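Local atomic coordinates of Esterase/lipase (Lactobacillus rhamnosus, PDB entry 4N5H), a protein that probably hydrolyses carboxylic esters, and may also transfer acyl groups, as an esterase of the alpha/beta-hydrolase fold. Residues Val35-Glu40 with Thr52-Tyr57; Ser122-Ser127 with Ser171-Asn176. The protein carries 1 engineered substitution. All coordinates share one frame; numbering follows the deposited sequence.

Interaction 1. Residues Val35-Glu40 with Thr52-Tyr57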
ATOM      1  N   VAL A  35       5.760   8.261 -15.510  1.00 16.68           N
ATOM      2  CA  VAL A  35       7.063   8.807 -15.052  1.00 18.02           C
ATOM      3  C   VAL A  35       7.892   7.691 -14.405  1.00 19.51           C
ATOM      4  O   VAL A  35       7.306   6.758 -13.799  1.00 20.83           O
ATOM      5  CB  VAL A  35       6.789   9.915 -14.022  1.00 18.12           C
ATOM      6  CG1 VAL A  35       8.054  10.436 -13.336  1.00 22.55           C
ATOM      7  CG2 VAL A  35       6.099  11.065 -14.756  1.00 18.87           C
ATOM      8  N   HIS A  36       9.199   7.797 -14.584  1.00 17.18           N
ATOM      9  CA  HIS A  36      10.187   6.947 -13.899  1.00 18.23           C
ATOM     10  C   HIS A  36      11.023   7.851 -12.972  1.00 18.16           C
ATOM     11  O   HIS A  36      11.314   8.962 -13.287  1.00 15.44           O
ATOM     12  CB  HIS A  36      11.153   6.308 -14.881  1.00 22.99           C
ATOM     13  CG  HIS A  36      10.529   5.285 -15.782  1.00 28.13           C
ATOM     14  ND1 HIS A  36      11.142   4.819 -16.922  1.00 34.17           N
ATOM     15  CD2 HIS A  36       9.365   4.640 -15.685  1.00 29.71           C
ATOM     16  CE1 HIS A  36      10.351   3.938 -17.512  1.00 32.07           C
ATOM     17  NE2 HIS A  36       9.267   3.811 -16.778  1.00 28.98           N
ATOM     18  N   TRP A  37      11.428   7.289 -11.856  1.00 19.45           N
ATOM     19  CA  TRP A  37      12.316   8.014 -10.944  1.00 15.78           C
ATOM     20  C   TRP A  37      13.515   7.090 -10.548  1.00 13.12           C
ATOM     21  O   TRP A  37      13.370   5.852 -10.493  1.00 12.80           O
ATOM     22  CB  TRP A  37      11.655   8.659  -9.711  1.00 18.78           C
ATOM     23  CG  TRP A  37      11.139   7.842  -8.501  1.00 20.29           C
ATOM     24  CD1 TRP A  37      10.841   6.534  -8.434  1.00 17.85           C
ATOM     25  CD2 TRP A  37      10.751   8.400  -7.198  1.00 21.33           C
ATOM     26  NE1 TRP A  37      10.321   6.218  -7.236  1.00 19.16           N
ATOM     27  CE2 TRP A  37      10.235   7.338  -6.439  1.00 22.60           C
ATOM     28  CE3 TRP A  37      10.777   9.689  -6.628  1.00 23.52           C
ATOM     29  CZ2 TRP A  37       9.698   7.540  -5.122  1.00 22.53           C
ATOM     30  CZ3 TRP A  37      10.375   9.860  -5.264  1.00 22.41           C
ATOM     31  CH2 TRP A  37       9.827   8.801  -4.554  1.00 22.38           C
ATOM     32  N   GLU A  38      14.621   7.757 -10.174  1.00 12.07           N
ATOM     33  CA  GLU A  38      15.811   7.154  -9.677  1.00 12.56           C
ATOM     34  C   GLU A  38      16.077   7.881  -8.346  1.00 13.82           C
ATOM     35  O   GLU A  38      16.215   9.082  -8.330  1.00 12.31           O
ATOM     36  CB  GLU A  38      16.960   7.434 -10.659  1.00 12.09           C
ATOM     37  CG  GLU A  38      16.801   6.776 -12.027  1.00 12.33           C
ATOM     38  CD  GLU A  38      17.700   7.351 -13.115  1.00 12.05           C
ATOM     39  OE1 GLU A  38      18.483   8.290 -12.848  1.00 13.02           O
ATOM     40  OE2 GLU A  38      17.529   6.979 -14.334  1.00 13.72           O
ATOM     41  N   THR A  39      16.175   7.114  -7.288  1.00 11.75           N
ATOM     42  CA  THR A  39      16.120   7.722  -5.968  1.00 12.05           C
ATOM     43  C   THR A  39      17.417   7.610  -5.179  1.00 11.56           C
ATOM     44  O   THR A  39      18.217   6.668  -5.400  1.00 11.05           O
ATOM     45  CB  THR A  39      14.963   7.129  -5.130  1.00 12.66           C
ATOM     46  OG1 THR A  39      15.088   5.718  -5.042  1.00 13.61           O
ATOM     47  CG2 THR A  39      13.640   7.485  -5.737  1.00 14.74           C
ATOM     48  N   GLU A  40      17.533   8.503  -4.185  1.00 11.36           N
ATOM     49  CA  GLU A  40      18.536   8.330  -3.131  1.00 12.33           C
ATOM     50  C   GLU A  40      19.987   8.315  -3.620  1.00 12.99           C
ATOM     51  O   GLU A  40      20.861   7.577  -3.179  1.00 13.14           O
ATOM     52  CB  GLU A  40      18.183   7.023  -2.326  1.00 12.11           C
ATOM     53  CG  GLU A  40      18.850   7.031  -0.928  1.00 12.51           C
ATOM     54  CD  GLU A  40      18.713   5.661  -0.256  1.00 16.51           C
ATOM     55  OE1 GLU A  40      18.577   4.587  -0.935  1.00 17.50           O
ATOM     56  OE2 GLU A  40      18.895   5.601   1.003  1.00 18.83           O
ATOM     57  N   THR A  52      21.195  13.824  -0.231  1.00 11.58           N
ATOM     58  CA  THR A  52      20.782  12.927  -1.297  1.00 10.71           C
ATOM     59  C   THR A  52      19.792  13.635  -2.223  1.00 11.00           C
ATOM     60  O   THR A  52      19.219  14.658  -1.882  1.00 11.95           O
ATOM     61  CB  THR A  52      20.110  11.616  -0.749  1.00 12.43           C
ATOM     62  OG1 THR A  52      19.001  11.984   0.068  1.00 12.90           O
ATOM     63  CG2 THR A  52      21.126  10.781   0.005  1.00 14.07           C
ATOM     64  N   LEU A  53      19.600  13.065  -3.384  1.00 10.75           N
ATOM     65  CA  LEU A  53      18.677  13.665  -4.420  1.00 10.58           C
ATOM     66  C   LEU A  53      17.924  12.567  -5.151  1.00 11.45           C
ATOM     67  O   LEU A  53      18.358  11.397  -5.173  1.00 11.43           O
ATOM     68  CB  LEU A  53      19.384  14.681  -5.349  1.00 10.22           C
ATOM     69  CG  LEU A  53      20.566  14.130  -6.118  1.00 10.69           C
ATOM     70  CD1 LEU A  53      20.124  13.375  -7.389  1.00 11.34           C
ATOM     71  CD2 LEU A  53      21.457  15.226  -6.632  1.00 12.61           C
ATOM     72  N   ASN A  54      16.811  12.998  -5.806  1.00 11.03           N
ATOM     73  CA  ASN A  54      16.050  12.155  -6.691  1.00 11.21           C
ATOM     74  C   ASN A  54      16.099  12.779  -8.078  1.00 11.88           C
ATOM     75  O   ASN A  54      16.129  14.032  -8.224  1.00 12.26           O
ATOM     76  CB  ASN A  54      14.553  12.060  -6.323  1.00 11.83           C
ATOM     77  CG  ASN A  54      14.304  11.353  -4.986  1.00 11.60           C
ATOM     78  OD1 ASN A  54      15.051  10.561  -4.507  1.00 12.62           O
ATOM     79  ND2 ASN A  54      13.214  11.710  -4.403  1.00 12.60           N
ATOM     80  N   LEU A  55      16.006  11.891  -9.055  1.00 10.69           N
ATOM     81  CA  LEU A  55      15.854  12.254 -10.482  1.00 10.81           C
ATOM     82  C   LEU A  55      14.562  11.667 -11.021  1.00 12.03           C
ATOM     83  O   LEU A  55      14.197  10.503 -10.791  1.00 11.32           O
ATOM     84  CB  LEU A  55      17.013  11.765 -11.330  1.00 10.45           C
ATOM     85  CG  LEU A  55      18.428  12.129 -10.795  1.00 11.04           C
ATOM     86  CD1 LEU A  55      19.509  11.569 -11.659  1.00 12.21           C
ATOM     87  CD2 LEU A  55      18.583  13.640 -10.667  1.00 11.19           C
ATOM     88  N   TYR A  56      13.896  12.455 -11.883  1.00 10.48           N
ATOM     89  CA  TYR A  56      12.587  12.070 -12.413  1.00 11.51           C
ATOM     90  C   TYR A  56      12.612  12.323 -13.943  1.00 11.58           C
ATOM     91  O   TYR A  56      13.198  13.308 -14.443  1.00 11.84           O
ATOM     92  CB  TYR A  56      11.443  12.922 -11.847  1.00 12.03           C
ATOM     93  CG  TYR A  56      11.417  13.059 -10.345  1.00 11.84           C
ATOM     94  CD1 TYR A  56      12.231  13.941  -9.673  1.00 12.14           C
ATOM     95  CD2 TYR A  56      10.470  12.339  -9.610  1.00 13.93           C
ATOM     96  CE1 TYR A  56      12.176  14.081  -8.290  1.00 12.06           C
ATOM     97  CE2 TYR A  56      10.373  12.509  -8.226  1.00 15.34           C
ATOM     98  CZ  TYR A  56      11.273  13.367  -7.566  1.00 14.69           C
ATOM     99  OH  TYR A  56      11.149  13.563  -6.204  1.00 14.39           O
ATOM    100  N   TYR A  57      11.919  11.452 -14.671  1.00 12.39           N
ATOM    101  CA  TYR A  57      11.876  11.509 -16.120  1.00 11.58           C
ATOM    102  C   TYR A  57      10.525  10.978 -16.657  1.00 12.46           C
ATOM    103  O   TYR A  57       9.857  10.185 -16.071  1.00 13.57           O
ATOM    104  CB  TYR A  57      12.890  10.459 -16.672  1.00 13.88           C
ATOM    105  CG  TYR A  57      14.298  10.526 -16.077  1.00 13.57           C
ATOM    106  CD1 TYR A  57      14.606   9.792 -14.971  1.00 11.76           C
ATOM    107  CD2 TYR A  57      15.297  11.270 -16.640  1.00 16.27           C
ATOM    108  CE1 TYR A  57      15.835   9.794 -14.413  1.00 13.11           C
ATOM    109  CE2 TYR A  57      16.569  11.279 -16.114  1.00 14.12           C
ATOM    110  CZ  TYR A  57      16.841  10.505 -14.964  1.00 12.62           C
ATOM    111  OH  TYR A  57      18.120  10.491 -14.454  1.00 12.37           O
TER
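E38 and Y57 cross at about a right angle on one face of this antiparallel hairpin, a worked case of how a strand pair sorts its side chains. The Y57 hydroxyl donates to E38, with OH 2.7 Å from OE1. It meets OE1 from above the carboxylate plane, and carboxylate and phenol ring are turned 52° apart. E38 reaches it with a chain extended beyond CG, and OE1 has a second partner in the hydroxyl of Y41. L55 CD1 packs beside the same oxygen. On the opposite face W37 and Y56 run side by side, pointing the same way, with CE3 of W37 3.3 Å from CE2 of Y56 and planes oblique at 37°. T39 CG2 lies over the centre of the six-membered ring of W37. N54 also stands alongside: its ND2 is 3.5 Å from W37 CZ3, while OD1 accepts from E40 N at 3.2 Å and from R82. Backbone pairing joins H36 with Y57 and E38 with L55 as hydrogen-bonded pairs, W37 and Y56 forming the non-hydrogen-bonded pair between them. Strand 98-102 pairs with the other edge of strand 52-58, helix 86-94 packs against Y56, and R30, H284 and E286 of the second subunit meet strand 35-42.

Interaction 2. Residues Ser122-Ser127 with Ser171-Asn176; sequences SLRWLS and SRVNFN
The guanidinium of R124 is held between S171 and V173: S171 CB lies over one face, and V173 CG1 lies 3.5 Å above the plane of the other, offset toward the rim. At its edge sits the carbonyl of R172. NH1 of R124 is 2.9 Å from R172 O, in the guanidinium plane and nearly straight at 171°, although NH1 lies above the plane of the R172 carbonyl. NH2 turns to S171 O, a hydrogen bond modelled so short that its length is doubtful. The F175 ring has V173 CG2 over the centre of one face, while L123 O, 3.5 Å from CE2 of F175, and S127 CB lie at its edge. V173 thus serves both flat groups, one methyl to each, and CG1 also touches L123 CB at 3.9 Å. In the alpha/beta-hydrolase fold helices pack on the central sheet; here helix 112-129 does so, and the loop between helix 162-168 and strand 179-183 lies against it, with L123 and F175 both reaching I70 of strand 66-72. The chain of R124, with CG anti to the backbone N (chi1 -162°), bends at chi3, and the guanidinium ends beside the loop carbonyls. An alanine here would probably leave R172 O without its cationic donor and open a gap between S171 CB and V173 CG1. Farther along the helix, S127 OG donates to R124 O at 2.7 Å and accepts from a water, which in turn takes the N-H of N174, its oxygen 3.0 Å from N174 N.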
ATOM      1  N   SER A 122      24.570  19.559  -4.814  1.00 11.96           N
ATOM      2  CA  SER A 122      23.632  18.822  -5.688  1.00 11.98           C
ATOM      3  C   SER A 122      23.703  19.350  -7.098  1.00 10.64           C
ATOM      4  O   SER A 122      23.675  18.553  -8.051  1.00 11.84           O
ATOM      5  CB  SER A 122      22.191  18.869  -5.180  1.00 11.84           C
ATOM      6  OG  SER A 122      21.542  20.105  -5.353  1.00 11.43           O
ATOM      7  N   LEU A 123      23.890  20.650  -7.282  1.00 12.31           N
ATOM      8  CA  LEU A 123      24.009  21.203  -8.665  1.00 12.27           C
ATOM      9  C   LEU A 123      25.322  20.731  -9.305  1.00 11.46           C
ATOM     10  O   LEU A 123      25.366  20.370 -10.456  1.00 11.98           O
ATOM     11  CB  LEU A 123      24.031  22.747  -8.647  1.00 12.67           C
ATOM     12  CG  LEU A 123      22.838  23.461  -8.003  1.00 16.31           C
ATOM     13  CD1 LEU A 123      23.046  24.972  -8.004  1.00 16.62           C
ATOM     14  CD2 LEU A 123      21.613  23.175  -8.699  1.00 16.29           C
ATOM     15  N   ARG A 124      26.433  20.771  -8.540  1.00 11.97           N
ATOM     16  CA  ARG A 124      27.691  20.279  -8.989  1.00 12.99           C
ATOM     17  C   ARG A 124      27.644  18.806  -9.363  1.00 13.35           C
ATOM     18  O   ARG A 124      28.146  18.412 -10.395  1.00 14.30           O
ATOM     19  CB  ARG A 124      28.810  20.516  -7.970  1.00 14.60           C
ATOM     20  CG  ARG A 124      30.195  20.400  -8.592  1.00 19.41           C
ATOM     21  CD  ARG A 124      31.329  21.000  -7.669  1.00 22.07           C
ATOM     22  NE  ARG A 124      30.839  22.189  -6.950  1.00 25.59           N
ATOM     23  CZ  ARG A 124      30.745  23.414  -7.461  1.00 33.86           C
ATOM     24  NH1 ARG A 124      31.270  23.678  -8.660  1.00 36.86           N
ATOM     25  NH2 ARG A 124      30.164  24.379  -6.744  1.00 39.33           N
ATOM     26  N   TRP A 125      27.024  17.973  -8.528  1.00 11.86           N
ATOM     27  CA  TRP A 125      26.791  16.599  -8.885  1.00 11.89           C
ATOM     28  C   TRP A 125      26.088  16.482 -10.227  1.00 13.30           C
ATOM     29  O   TRP A 125      26.497  15.725 -11.118  1.00 13.03           O
ATOM     30  CB  TRP A 125      25.965  15.926  -7.789  1.00 12.59           C
ATOM     31  CG  TRP A 125      25.855  14.432  -7.971  1.00 13.24           C
ATOM     32  CD1 TRP A 125      26.648  13.465  -7.426  1.00 12.60           C
ATOM     33  CD2 TRP A 125      24.882  13.751  -8.741  1.00 12.85           C
ATOM     34  NE1 TRP A 125      26.241  12.232  -7.813  1.00 12.66           N
ATOM     35  CE2 TRP A 125      25.111  12.360  -8.573  1.00 12.63           C
ATOM     36  CE3 TRP A 125      23.782  14.171  -9.504  1.00 13.14           C
ATOM     37  CZ2 TRP A 125      24.354  11.400  -9.232  1.00 12.39           C
ATOM     38  CZ3 TRP A 125      23.019  13.195 -10.108  1.00 12.43           C
ATOM     39  CH2 TRP A 125      23.331  11.853 -10.011  1.00 12.61           C
ATOM     40  N   LEU A 126      25.019  17.233 -10.383  1.00 11.49           N
ATOM     41  CA  LEU A 126      24.267  17.151 -11.643  1.00 10.80           C
ATOM     42  C   LEU A 126      25.139  17.605 -12.837  1.00 12.03           C
ATOM     43  O   LEU A 126      25.008  17.067 -13.958  1.00 12.35           O
ATOM     44  CB  LEU A 126      22.980  17.990 -11.541  1.00 12.13           C
ATOM     45  CG  LEU A 126      21.912  17.691 -12.615  1.00 11.99           C
ATOM     46  CD1 LEU A 126      21.298  16.320 -12.455  1.00 12.70           C
ATOM     47  CD2 LEU A 126      20.784  18.748 -12.488  1.00 13.67           C
ATOM     48  N   SER A 127      25.985  18.601 -12.631  1.00 12.59           N
ATOM     49  CA  SER A 127      26.843  19.033 -13.736  1.00 13.35           C
ATOM     50  C   SER A 127      27.794  17.926 -14.151  1.00 14.06           C
ATOM     51  O   SER A 127      28.149  17.864 -15.294  1.00 14.88           O
ATOM     52  CB  SER A 127      27.643  20.310 -13.339  1.00 14.38           C
ATOM     53  OG  SER A 127      28.696  20.012 -12.466  1.00 15.71           O
ATOM     54  N   SER A 171      31.623  27.103  -4.989  1.00 22.25           N
ATOM     55  CA  SER A 171      32.132  27.442  -6.325  1.00 25.57           C
ATOM     56  C   SER A 171      30.973  27.522  -7.274  1.00 23.45           C
ATOM     57  O   SER A 171      29.992  26.825  -7.125  1.00 20.25           O
ATOM     58  CB  SER A 171      33.032  26.290  -6.782  1.00 31.18           C
ATOM     59  OG  SER A 171      34.145  26.223  -5.946  1.00 45.01           O
ATOM     60  N   ARG A 172      31.124  28.317  -8.301  1.00 21.83           N
ATOM     61  CA  ARG A 172      30.109  28.360  -9.361  1.00 22.76           C
ATOM     62  C   ARG A 172      30.016  26.959  -9.975  1.00 18.43           C
ATOM     63  O   ARG A 172      30.976  26.192 -10.020  1.00 18.04           O
ATOM     64  CB  ARG A 172      30.452  29.372 -10.423  1.00 25.66           C
ATOM     65  CG  ARG A 172      31.665  29.113 -11.283  1.00 32.11           C
ATOM     66  CD  ARG A 172      31.821  30.149 -12.459  1.00 38.12           C
ATOM     67  NE  ARG A 172      31.028  29.650 -13.610  1.00 47.97           N
ATOM     68  CZ  ARG A 172      29.895  30.165 -14.104  1.00 51.88           C
ATOM     69  NH1 ARG A 172      29.330  31.296 -13.597  1.00 58.24           N
ATOM     70  NH2 ARG A 172      29.311  29.527 -15.119  1.00 55.55           N
ATOM     71  N   VAL A 173      28.848  26.664 -10.521  1.00 16.74           N
ATOM     72  CA  VAL A 173      28.678  25.450 -11.281  1.00 15.54           C
ATOM     73  C   VAL A 173      28.758  25.781 -12.784  1.00 15.63           C
ATOM     74  O   VAL A 173      28.574  26.927 -13.198  1.00 16.91           O
ATOM     75  CB  VAL A 173      27.402  24.672 -10.942  1.00 18.81           C
ATOM     76  CG1 VAL A 173      27.506  24.221  -9.483  1.00 22.07           C
ATOM     77  CG2 VAL A 173      26.129  25.484 -11.209  1.00 18.79           C
ATOM     78  N   ASN A 174      29.031  24.768 -13.581  1.00 16.90           N
ATOM     79  CA  ASN A 174      29.321  24.957 -15.015  1.00 17.53           C
ATOM     80  C   ASN A 174      28.038  24.895 -15.875  1.00 20.05           C
ATOM     81  O   ASN A 174      28.003  24.220 -16.954  1.00 25.24           O
ATOM     82  CB  ASN A 174      30.341  23.873 -15.439  1.00 20.64           C
ATOM     83  CG  ASN A 174      30.938  24.083 -16.829  1.00 31.75           C
ATOM     84  OD1 ASN A 174      31.350  23.093 -17.502  1.00 45.60           O
ATOM     85  ND2 ASN A 174      31.065  25.320 -17.248  1.00 36.04           N
ATOM     86  N   PHE A 175      26.965  25.513 -15.431  1.00 15.59           N
ATOM     87  CA  PHE A 175      25.792  25.742 -16.241  1.00 15.92           C
ATOM     88  C   PHE A 175      25.119  26.946 -15.663  1.00 18.10           C
ATOM     89  O   PHE A 175      25.522  27.394 -14.614  1.00 18.62           O
ATOM     90  CB  PHE A 175      24.906  24.500 -16.336  1.00 14.94           C
ATOM     91  CG  PHE A 175      24.359  23.969 -15.011  1.00 14.13           C
ATOM     92  CD1 PHE A 175      23.190  24.507 -14.427  1.00 14.41           C
ATOM     93  CD2 PHE A 175      25.014  22.966 -14.327  1.00 15.17           C
ATOM     94  CE1 PHE A 175      22.680  24.012 -13.236  1.00 15.62           C
ATOM     95  CE2 PHE A 175      24.479  22.413 -13.134  1.00 15.05           C
ATOM     96  CZ  PHE A 175      23.296  22.935 -12.597  1.00 15.54           C
ATOM     97  N   ASN A 176      24.152  27.502 -16.398  1.00 18.47           N
ATOM     98  CA  ASN A 176      23.486  28.741 -15.975  1.00 19.65           C
ATOM     99  C   ASN A 176      22.006  28.387 -15.807  1.00 16.91           C
ATOM    100  O   ASN A 176      21.556  27.378 -16.338  1.00 17.40           O
ATOM    101  CB  ASN A 176      23.552  29.792 -17.097  1.00 27.94           C
ATOM    102  CG  ASN A 176      24.997  30.123 -17.584  1.00 34.32           C
ATOM    103  OD1 ASN A 176      25.851  30.553 -16.811  1.00 34.17           O
ATOM    104  ND2 ASN A 176      25.244  29.932 -18.918  1.00 37.34           N
TER
HETATM  105  O   HOH W   1      30.266  24.452  -4.334  1.00 32.51           O
HETATM  106  O   HOH W   2      30.014  22.330 -12.131  1.00 16.88           O

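How the interactions relate
Interaction 1 is the more buried of the two, a hairpin within the sheet whose outer strand also meets the second subunit; interaction 2 is only partly buried, since S171 and R172 are exposed while L123, V173 and F175 are buried. Their chemistry follows their place. Paired strands bond backbone to backbone and add a tyrosine-carboxylate bond on one face and an aromatic pair on the other, whereas the helix and irregular loop rely on one arginine, a bridging water and a small apolar group. The two contacts hold different elements but touch: L53 CD2 lies 3.8 Å from W125 CE3, and L55 also meets W125 and L126, so strand 52-58 packs against helix 112-129.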